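Local coordinates for protein alpha-galactosidase (Thermus thermophilus, PDB 6LCJ) that probably hydrolyses terminal alpha-galactosyl residues from galactose-containing oligosaccharides and assembles as a hexamer, at residues D79-E84 against G112-G117; E315-Y320 against V343-G348; R326-E329 against Y335-F338. All coordinates share one frame; numbering follows the deposited sequence.

Interaction 1. Residues D79-E84 against G112-G117; sequences DPFLLE and GARVLG
Arg-114 reaches out of strand 113-117 and turns the edge of its guanidinium group to the carboxylate of Asp-79 and one face to the side chain of Phe-81, two residues at the start of the short helical turn 80-84. The arginine chain is fully extended from CG to NE, and with CG beside the backbone N (chi1 -61°) it spans the gap between strand and turn in one straight run. The grip on Asp-79 is side-on. Arg-114 NE donates to Asp-79 OD2 at 3.0 Å, and Arg-114 NH2 donates to Asp-79 OD1 at 3.3 Å along a nearly straight line that uses the syn lone pair. The salt bridge is twisted, since the two flat groups stand 48° apart and NE meets OD2 from above the carboxylate plane. Asp-79 is also the N-cap of the turn: its OD1 accepts from Phe-81 N at 3.0 Å, on the anti side, so one oxygen is shared by the cap and the arginine.

Phe-81 occupies a face of the guanidinium. Its CG sits over the centre, 3.7 Å above the plane, and ring and guanidinium are inclined by only 30°. The closest approach is made by Phe-81 CB, 3.4 Å from Arg-114 NH2. Leu-82 adds an apolar contact at the root of the group, with CD1 3.7 Å from Arg-114 CD.

NH2 has a further carboxylate partner, Glu-315, while Asp-79 OD2 also accepts from Ala-314 N; the bonds from Arg-114 and Ala-314 N would probably favour an ionised Asp-79. Within the N-terminal beta domain, strand 113-117 runs antiparallel between strands 122-126 and 89-91, and Trp-89 of the latter strand touches Leu-82 and Arg-114 and meets the Phe-81 ring edge-to-face.

Interaction 2. Residues E315-Y320 against V343-G348; sequences EGEARY and VLASLG
This is a buried polar and apolar contact between the first turn of helix 317-331 and the loop that follows strand 335-338. Both belong to the (beta/alpha)8 barrel (TIM barrel), and the segments lie on the side where the parallel strands end. Ala-345 is the central residue, its CB directed at the helix and its CA 6.5 Å from that of Glu-317, the nearest pair of backbone positions. The methyl group is touched by two side chains one turn apart: the carboxylate of Glu-317, whose OE1 lies 3.9 Å from Ala-345 CB, and the ring of Tyr-320, whose CD2 approaches the same CB to 4.2 Å.

Glu-317 does more than pack. A water accepts from Ala-345 N at 3.2 Å and donates to Glu-317 OE2 at 2.8 Å, joining helix and loop. The same carboxylate also accepts from Gly-112 N and from Trp-50 NE1, residues of the N-terminal part of the chain, so its rotation is fixed from several directions.

Tyr-320 holds its CG opposite the backbone N (chi1 168°), which carries the ring across to the loop. Ala-345 O and Ser-346 OG both lie at the ring edge, near its plane. The tyrosine hydroxyl OH donates to Ser-346 OG at 2.6 Å, and that serine oxygen is in turn bonded to Pro-342 O.

Interaction 3. Residues R326-E329 against Y335-F338; sequences RLRE and YLLF
Leu-336 and Arg-328 bury the largest areas here, and they meet as an aliphatic branch laid on a flat cation. Leu-336 CD1 stands over the centre of the guanidinium, 3.6 Å from Arg-328 CZ. The neighbouring CG of Leu-336 is 3.7 Å from Arg-328 NH2, and Leu-336 CB lies 4.0 Å from Arg-328 NH1, so the leucine follows the face of the group instead of touching it at one point. The arginine and leucine run alongside one another, pointing opposite ways.

The arginine must fold to do this. The side chain leaves the helix without pointing at the strand, but bends at chi2 (77°) and chi3 (-85°) turn the chain back and bring the guanidinium against Leu-336. Leu-327 contributes through its backbone: its O lies 4.0 Å from Leu-336 CD1, while its side chain packs on Ala-286 and Ala-287 of helix 280-296.

The two segments belong to a beta-alpha-beta unit, strand 298-303, helix 317-331 and strand 335-338, of the TIM barrel, a fold in which the helices form the layer outside the strands. The nearest backbone approach is between the CA atoms of Arg-328 and Leu-336, 7.9 Å apart. On the strand side, Leu-336 also touches Leu-301 and Leu-303 of the preceding parallel strand.

NH1 and NH2 of Arg-328 have polar partners outside the two segments. NH1 donates to Leu-349 O and forms a salt bridge with Asp-351 OD2, an oxygen that also accepts from Leu-336 N, and NH2 donates to Ala-334 O in the turn before the strand.

Interactions 1 and 2 meet directly where the N-terminal beta domain abuts the barrel. Arg-114 NH2 forms a salt bridge with Glu-315 OE1 at 2.8 Å, and Gly-112 N lies 2.7 Å from Glu-317 OE1, a probable hydrogen bond. Interactions 2 and 3 share helix 317-331, and interaction 3 is nested inside the chain loop that interaction 2 closes; their centres are about 13 Å apart, and Phe-338 CD2 lies 3.5 Å from Tyr-320 OH. Interactions 1 and 3 do not touch, with nearest atoms about 14 Å apart. Interaction 2 lies at the C-terminal ends of the barrel strands, the side that carries the active site in TIM-barrel enzymes.

Interaction 1. Residues D79-E84 against G112-G117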
loop_
_atom_site.group_PDB
_atom_site.type_symbol
_atom_site.label_atom_id
_atom_site.label_comp_id
_atom_site.label_asym_id
_atom_site.label_seq_id
_atom_site.Cartn_x
_atom_site.Cartn_y
_atom_site.Cartn_z
ATOM N N ASP E 79 -1.146 20.514 22.121
ATOM C CA ASP E 79 -1.045 21.189 20.837
ATOM C C ASP E 79 -1.001 20.136 19.732
ATOM O O ASP E 79 -0.053 19.336 19.693
ATOM C CB ASP E 79 0.221 22.055 20.835
ATOM C CG ASP E 79 0.401 22.885 19.568
ATOM O OD1 ASP E 79 -0.106 22.519 18.478
ATOM O OD2 ASP E 79 1.103 23.913 19.676
ATOM N N PRO E 80 -1.990 20.093 18.827
ATOM C CA PRO E 80 -2.005 19.029 17.804
ATOM C C PRO E 80 -0.727 18.933 16.993
ATOM O O PRO E 80 -0.331 17.822 16.619
ATOM C CB PRO E 80 -3.206 19.404 16.931
ATOM C CG PRO E 80 -4.105 20.175 17.846
ATOM C CD PRO E 80 -3.177 20.965 18.741
ATOM N N PHE E 81 -0.049 20.052 16.735
ATOM C CA PHE E 81 1.237 19.993 16.045
ATOM C C PHE E 81 2.229 19.127 16.811
ATOM O O PHE E 81 2.872 18.242 16.235
ATOM C CB PHE E 81 1.796 21.401 15.849
ATOM C CG PHE E 81 3.148 21.426 15.195
ATOM C CD1 PHE E 81 4.308 21.306 15.957
ATOM C CD2 PHE E 81 3.268 21.574 13.819
ATOM C CE1 PHE E 81 5.562 21.315 15.365
ATOM C CE2 PHE E 81 4.517 21.595 13.217
ATOM C CZ PHE E 81 5.667 21.460 13.996
ATOM N N LEU E 82 2.371 19.374 18.116
ATOM C CA LEU E 82 3.302 18.615 18.948
ATOM C C LEU E 82 3.046 17.115 18.904
ATOM O O LEU E 82 3.950 16.335 19.206
ATOM C CB LEU E 82 3.200 19.085 20.404
ATOM C CG LEU E 82 4.119 20.176 20.958
ATOM C CD1 LEU E 82 4.238 21.333 19.992
ATOM C CD2 LEU E 82 3.561 20.642 22.288
ATOM N N LEU E 83 1.830 16.695 18.566
ATOM C CA LEU E 83 1.449 15.294 18.609
ATOM C C LEU E 83 1.484 14.620 17.241
ATOM O O LEU E 83 1.442 13.390 17.178
ATOM C CB LEU E 83 0.044 15.148 19.213
ATOM C CG LEU E 83 -0.119 15.533 20.681
ATOM C CD1 LEU E 83 -1.523 15.237 21.149
ATOM C CD2 LEU E 83 0.906 14.822 21.555
ATOM N N GLU E 84 1.539 15.383 16.151
ATOM C CA GLU E 84 1.652 14.803 14.819
ATOM C C GLU E 84 3.088 14.749 14.319
ATOM O O GLU E 84 3.325 14.200 13.242
ATOM C CB GLU E 84 0.798 15.586 13.796
ATOM C CG GLU E 84 -0.651 15.876 14.206
ATOM C CD GLU E 84 -1.583 14.665 14.109
ATOM O OE1 GLU E 84 -1.379 13.821 13.200
ATOM O OE2 GLU E 84 -2.514 14.558 14.944
ATOM N N GLY E 112 2.797 32.114 21.330
ATOM C CA GLY E 112 2.747 31.403 20.067
ATOM C C GLY E 112 4.026 30.728 19.637
ATOM O O GLY E 112 4.237 30.545 18.438
ATOM N N ALA E 113 4.885 30.341 20.578
ATOM C CA ALA E 113 6.172 29.742 20.265
ATOM C C ALA E 113 6.194 28.247 20.580
ATOM O O ALA E 113 5.492 27.760 21.472
ATOM C CB ALA E 113 7.292 30.448 21.025
ATOM N N ARG E 114 7.011 27.520 19.821
ATOM C CA ARG E 114 7.327 26.128 20.087
ATOM C C ARG E 114 8.841 25.969 20.095
ATOM O O ARG E 114 9.568 26.798 19.547
ATOM C CB ARG E 114 6.703 25.211 19.048
ATOM C CG ARG E 114 5.191 25.261 18.996
ATOM C CD ARG E 114 4.739 24.319 17.934
ATOM N NE ARG E 114 3.304 24.277 17.707
ATOM C CZ ARG E 114 2.686 24.870 16.690
ATOM N NH1 ARG E 114 3.370 25.604 15.812
ATOM N NH2 ARG E 114 1.377 24.743 16.563
ATOM N N VAL E 115 9.326 24.905 20.733
ATOM C CA VAL E 115 10.765 24.685 20.867
ATOM C C VAL E 115 11.083 23.237 20.530
ATOM O O VAL E 115 10.519 22.315 21.131
ATOM C CB VAL E 115 11.289 25.041 22.268
ATOM C CG1 VAL E 115 12.754 24.665 22.382
ATOM C CG2 VAL E 115 11.101 26.525 22.531
ATOM N N LEU E 116 11.993 23.045 19.574
ATOM C CA LEU E 116 12.422 21.730 19.124
ATOM C C LEU E 116 13.724 21.362 19.823
ATOM O O LEU E 116 14.644 22.183 19.917
ATOM C CB LEU E 116 12.593 21.715 17.608
ATOM C CG LEU E 116 13.300 20.551 16.912
ATOM C CD1 LEU E 116 12.446 19.307 16.911
ATOM C CD2 LEU E 116 13.598 20.960 15.489
ATOM N N GLY E 117 13.780 20.151 20.350
ATOM C CA GLY E 117 14.969 19.704 21.034
ATOM C C GLY E 117 15.576 18.508 20.345
ATOM O O GLY E 117 14.891 17.503 20.140
#

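Interaction 2. Residues E315-Y320 against V343-G348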
loop_
_atom_site.group_PDB
_atom_site.type_symbol
_atom_site.label_atom_id
_atom_site.label_comp_id
_atom_site.label_asym_id
_atom_site.label_seq_id
_atom_site.Cartn_x
_atom_site.Cartn_y
_atom_site.Cartn_z
ATOM N N GLU E 315 -0.683 28.708 17.148
ATOM C CA GLU E 315 -1.237 29.719 16.252
ATOM C C GLU E 315 -2.458 30.419 16.840
ATOM O O GLU E 315 -2.775 31.540 16.422
ATOM C CB GLU E 315 -1.617 29.087 14.913
ATOM C CG GLU E 315 -0.456 28.534 14.127
ATOM C CD GLU E 315 0.050 27.157 14.622
ATOM O OE1 GLU E 315 -0.568 26.557 15.547
ATOM O OE2 GLU E 315 1.082 26.683 14.076
ATOM N N GLY E 316 -3.154 29.787 17.783
ATOM C CA GLY E 316 -4.340 30.360 18.375
ATOM C C GLY E 316 -4.112 31.100 19.665
ATOM O O GLY E 316 -5.073 31.589 20.265
ATOM N N GLU E 317 -2.865 31.219 20.112
ATOM C CA GLU E 317 -2.634 31.795 21.427
ATOM C C GLU E 317 -2.983 33.285 21.464
ATOM O O GLU E 317 -3.530 33.764 22.467
ATOM C CB GLU E 317 -1.187 31.533 21.854
ATOM C CG GLU E 317 -0.953 30.099 22.310
ATOM C CD GLU E 317 0.429 29.867 22.921
ATOM O OE1 GLU E 317 1.216 30.829 23.027
ATOM O OE2 GLU E 317 0.719 28.720 23.321
ATOM N N ALA E 318 -2.699 34.029 20.383
ATOM C CA ALA E 318 -3.072 35.451 20.333
ATOM C C ALA E 318 -4.586 35.656 20.448
ATOM O O ALA E 318 -5.032 36.539 21.189
ATOM C CB ALA E 318 -2.546 36.113 19.054
ATOM N N ARG E 319 -5.391 34.869 19.718
ATOM C CA ARG E 319 -6.844 34.922 19.907
ATOM C C ARG E 319 -7.218 34.552 21.335
ATOM O O ARG E 319 -8.076 35.196 21.954
ATOM C CB ARG E 319 -7.572 33.969 18.944
ATOM C CG ARG E 319 -7.613 34.406 17.495
ATOM C CD ARG E 319 -8.080 33.264 16.575
ATOM N NE ARG E 319 -8.566 32.140 17.366
ATOM C CZ ARG E 319 -8.291 30.866 17.092
ATOM N NH1 ARG E 319 -7.547 30.567 16.021
ATOM N NH2 ARG E 319 -8.750 29.890 17.897
ATOM N N TYR E 320 -6.600 33.490 21.861
ATOM C CA TYR E 320 -6.935 33.005 23.194
ATOM C C TYR E 320 -6.687 34.071 24.246
ATOM O O TYR E 320 -7.509 34.269 25.148
ATOM C CB TYR E 320 -6.118 31.746 23.507
ATOM C CG TYR E 320 -6.160 31.296 24.946
ATOM C CD1 TYR E 320 -7.221 30.526 25.429
ATOM C CD2 TYR E 320 -5.135 31.632 25.826
ATOM C CE1 TYR E 320 -7.248 30.105 26.759
ATOM C CE2 TYR E 320 -5.149 31.219 27.151
ATOM C CZ TYR E 320 -6.199 30.458 27.612
ATOM O OH TYR E 320 -6.202 30.052 28.928
ATOM N N VAL E 343 -0.793 26.677 29.140
ATOM C CA VAL E 343 -0.160 27.015 30.407
ATOM C C VAL E 343 0.468 28.405 30.341
ATOM O O VAL E 343 0.082 29.312 31.086
ATOM C CB VAL E 343 0.852 25.927 30.806
ATOM C CG1 VAL E 343 1.773 26.436 31.885
ATOM C CG2 VAL E 343 0.099 24.686 31.287
ATOM N N LEU E 344 1.415 28.614 29.428
ATOM C CA LEU E 344 2.173 29.861 29.463
ATOM C C LEU E 344 1.327 31.047 29.009
ATOM O O LEU E 344 1.413 32.133 29.593
ATOM C CB LEU E 344 3.436 29.717 28.618
ATOM C CG LEU E 344 4.333 28.628 29.218
ATOM C CD1 LEU E 344 5.559 28.315 28.369
ATOM C CD2 LEU E 344 4.747 29.018 30.633
ATOM N N ALA E 345 0.471 30.857 28.003
ATOM C CA ALA E 345 -0.345 31.966 27.511
ATOM C C ALA E 345 -1.411 32.417 28.515
ATOM O O ALA E 345 -2.025 33.471 28.308
ATOM C CB ALA E 345 -0.998 31.579 26.176
ATOM N N SER E 346 -1.647 31.645 29.585
ATOM C CA SER E 346 -2.610 31.993 30.621
ATOM C C SER E 346 -2.014 32.868 31.702
ATOM O O SER E 346 -2.768 33.446 32.488
ATOM C CB SER E 346 -3.177 30.732 31.288
ATOM O OG SER E 346 -4.048 30.015 30.419
ATOM N N LEU E 347 -0.691 32.967 31.767
ATOM C CA LEU E 347 -0.043 33.659 32.872
ATOM C C LEU E 347 -0.404 35.142 32.868
ATOM O O LEU E 347 -0.488 35.779 31.811
ATOM C CB LEU E 347 1.467 33.475 32.783
ATOM C CG LEU E 347 1.988 32.041 32.906
ATOM C CD1 LEU E 347 3.522 31.975 32.769
ATOM C CD2 LEU E 347 1.526 31.439 34.231
ATOM N N GLY E 348 -0.627 35.691 34.062
ATOM C CA GLY E 348 -1.067 37.055 34.211
ATOM C C GLY E 348 -2.568 37.237 34.227
ATOM O O GLY E 348 -3.043 38.265 34.707
HETATM O O HOH W 1 0.671 28.365 26.070
#

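Interaction 3. Residues R326-E329 against Y335-F338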
loop_
_atom_site.group_PDB
_atom_site.type_symbol
_atom_site.label_atom_id
_atom_site.label_comp_id
_atom_site.label_asym_id
_atom_site.label_seq_id
_atom_site.Cartn_x
_atom_site.Cartn_y
_atom_site.Cartn_z
ATOM N N ARG E 326 -10.724 39.506 28.119
ATOM C CA ARG E 326 -12.066 40.032 28.287
ATOM C C ARG E 326 -12.778 39.322 29.429
ATOM O O ARG E 326 -13.497 39.951 30.214
ATOM C CB ARG E 326 -12.837 39.904 26.966
ATOM C CG ARG E 326 -14.336 40.181 27.063
ATOM C CD ARG E 326 -14.689 41.683 27.276
ATOM N NE ARG E 326 -16.065 41.841 27.774
ATOM C CZ ARG E 326 -16.384 42.401 28.941
ATOM N NH1 ARG E 326 -15.430 42.876 29.736
ATOM N NH2 ARG E 326 -17.655 42.467 29.319
ATOM N N LEU E 327 -12.578 38.013 29.547
ATOM C CA LEU E 327 -13.175 37.282 30.657
ATOM C C LEU E 327 -12.508 37.660 31.974
ATOM O O LEU E 327 -13.150 37.614 33.029
ATOM C CB LEU E 327 -13.067 35.778 30.409
ATOM C CG LEU E 327 -14.179 35.084 29.640
ATOM C CD1 LEU E 327 -14.354 35.730 28.299
ATOM C CD2 LEU E 327 -13.858 33.603 29.479
ATOM N N ARG E 328 -11.231 38.040 31.926
ATOM C CA ARG E 328 -10.561 38.531 33.122
ATOM C C ARG E 328 -11.219 39.810 33.619
ATOM O O ARG E 328 -11.492 39.952 34.814
ATOM C CB ARG E 328 -9.072 38.756 32.847
ATOM C CG ARG E 328 -8.305 39.474 33.984
ATOM C CD ARG E 328 -7.977 38.561 35.180
ATOM N NE ARG E 328 -9.083 38.470 36.135
ATOM C CZ ARG E 328 -9.170 37.571 37.115
ATOM N NH1 ARG E 328 -8.226 36.657 37.278
ATOM N NH2 ARG E 328 -10.210 37.582 37.936
ATOM N N GLU E 329 -11.496 40.746 32.702
ATOM C CA GLU E 329 -12.121 42.010 33.079
ATOM C C GLU E 329 -13.567 41.810 33.495
ATOM O O GLU E 329 -14.039 42.454 34.436
ATOM C CB GLU E 329 -12.034 43.005 31.927
ATOM C CG GLU E 329 -10.668 43.638 31.779
ATOM C CD GLU E 329 -10.378 44.695 32.856
ATOM O OE1 GLU E 329 -11.236 44.938 33.736
ATOM O OE2 GLU E 329 -9.279 45.287 32.827
ATOM N N TYR E 335 -12.121 35.020 41.641
ATOM C CA TYR E 335 -11.021 34.072 41.496
ATOM C C TYR E 335 -11.269 33.220 40.257
ATOM O O TYR E 335 -12.288 32.523 40.174
ATOM C CB TYR E 335 -10.893 33.173 42.728
ATOM C CG TYR E 335 -9.561 32.452 42.810
ATOM C CD1 TYR E 335 -9.332 31.292 42.074
ATOM C CD2 TYR E 335 -8.527 32.937 43.602
ATOM C CE1 TYR E 335 -8.117 30.634 42.135
ATOM C CE2 TYR E 335 -7.312 32.287 43.666
ATOM C CZ TYR E 335 -7.112 31.133 42.930
ATOM O OH TYR E 335 -5.907 30.478 42.983
ATOM N N LEU E 336 -10.341 33.257 39.308
ATOM C CA LEU E 336 -10.435 32.407 38.128
ATOM C C LEU E 336 -9.380 31.310 38.220
ATOM O O LEU E 336 -8.175 31.595 38.312
ATOM C CB LEU E 336 -10.278 33.217 36.843
ATOM C CG LEU E 336 -11.346 34.285 36.659
ATOM C CD1 LEU E 336 -11.110 35.027 35.362
ATOM C CD2 LEU E 336 -12.740 33.668 36.716
ATOM N N LEU E 337 -9.847 30.068 38.241
ATOM C CA LEU E 337 -9.001 28.892 38.151
ATOM C C LEU E 337 -9.054 28.407 36.710
ATOM O O LEU E 337 -10.130 28.044 36.222
ATOM C CB LEU E 337 -9.481 27.795 39.100
ATOM C CG LEU E 337 -8.727 26.466 38.944
ATOM C CD1 LEU E 337 -7.301 26.587 39.466
ATOM C CD2 LEU E 337 -9.449 25.336 39.642
ATOM N N PHE E 338 -7.903 28.425 36.030
ATOM C CA PHE E 338 -7.807 27.985 34.636
ATOM C C PHE E 338 -7.502 26.495 34.582
ATOM O O PHE E 338 -6.559 26.026 35.232
ATOM C CB PHE E 338 -6.715 28.752 33.881
ATOM C CG PHE E 338 -7.124 30.141 33.424
ATOM C CD1 PHE E 338 -8.095 30.868 34.108
ATOM C CD2 PHE E 338 -6.506 30.732 32.332
ATOM C CE1 PHE E 338 -8.437 32.149 33.711
ATOM C CE2 PHE E 338 -6.850 32.016 31.923
ATOM C CZ PHE E 338 -7.815 32.722 32.613
#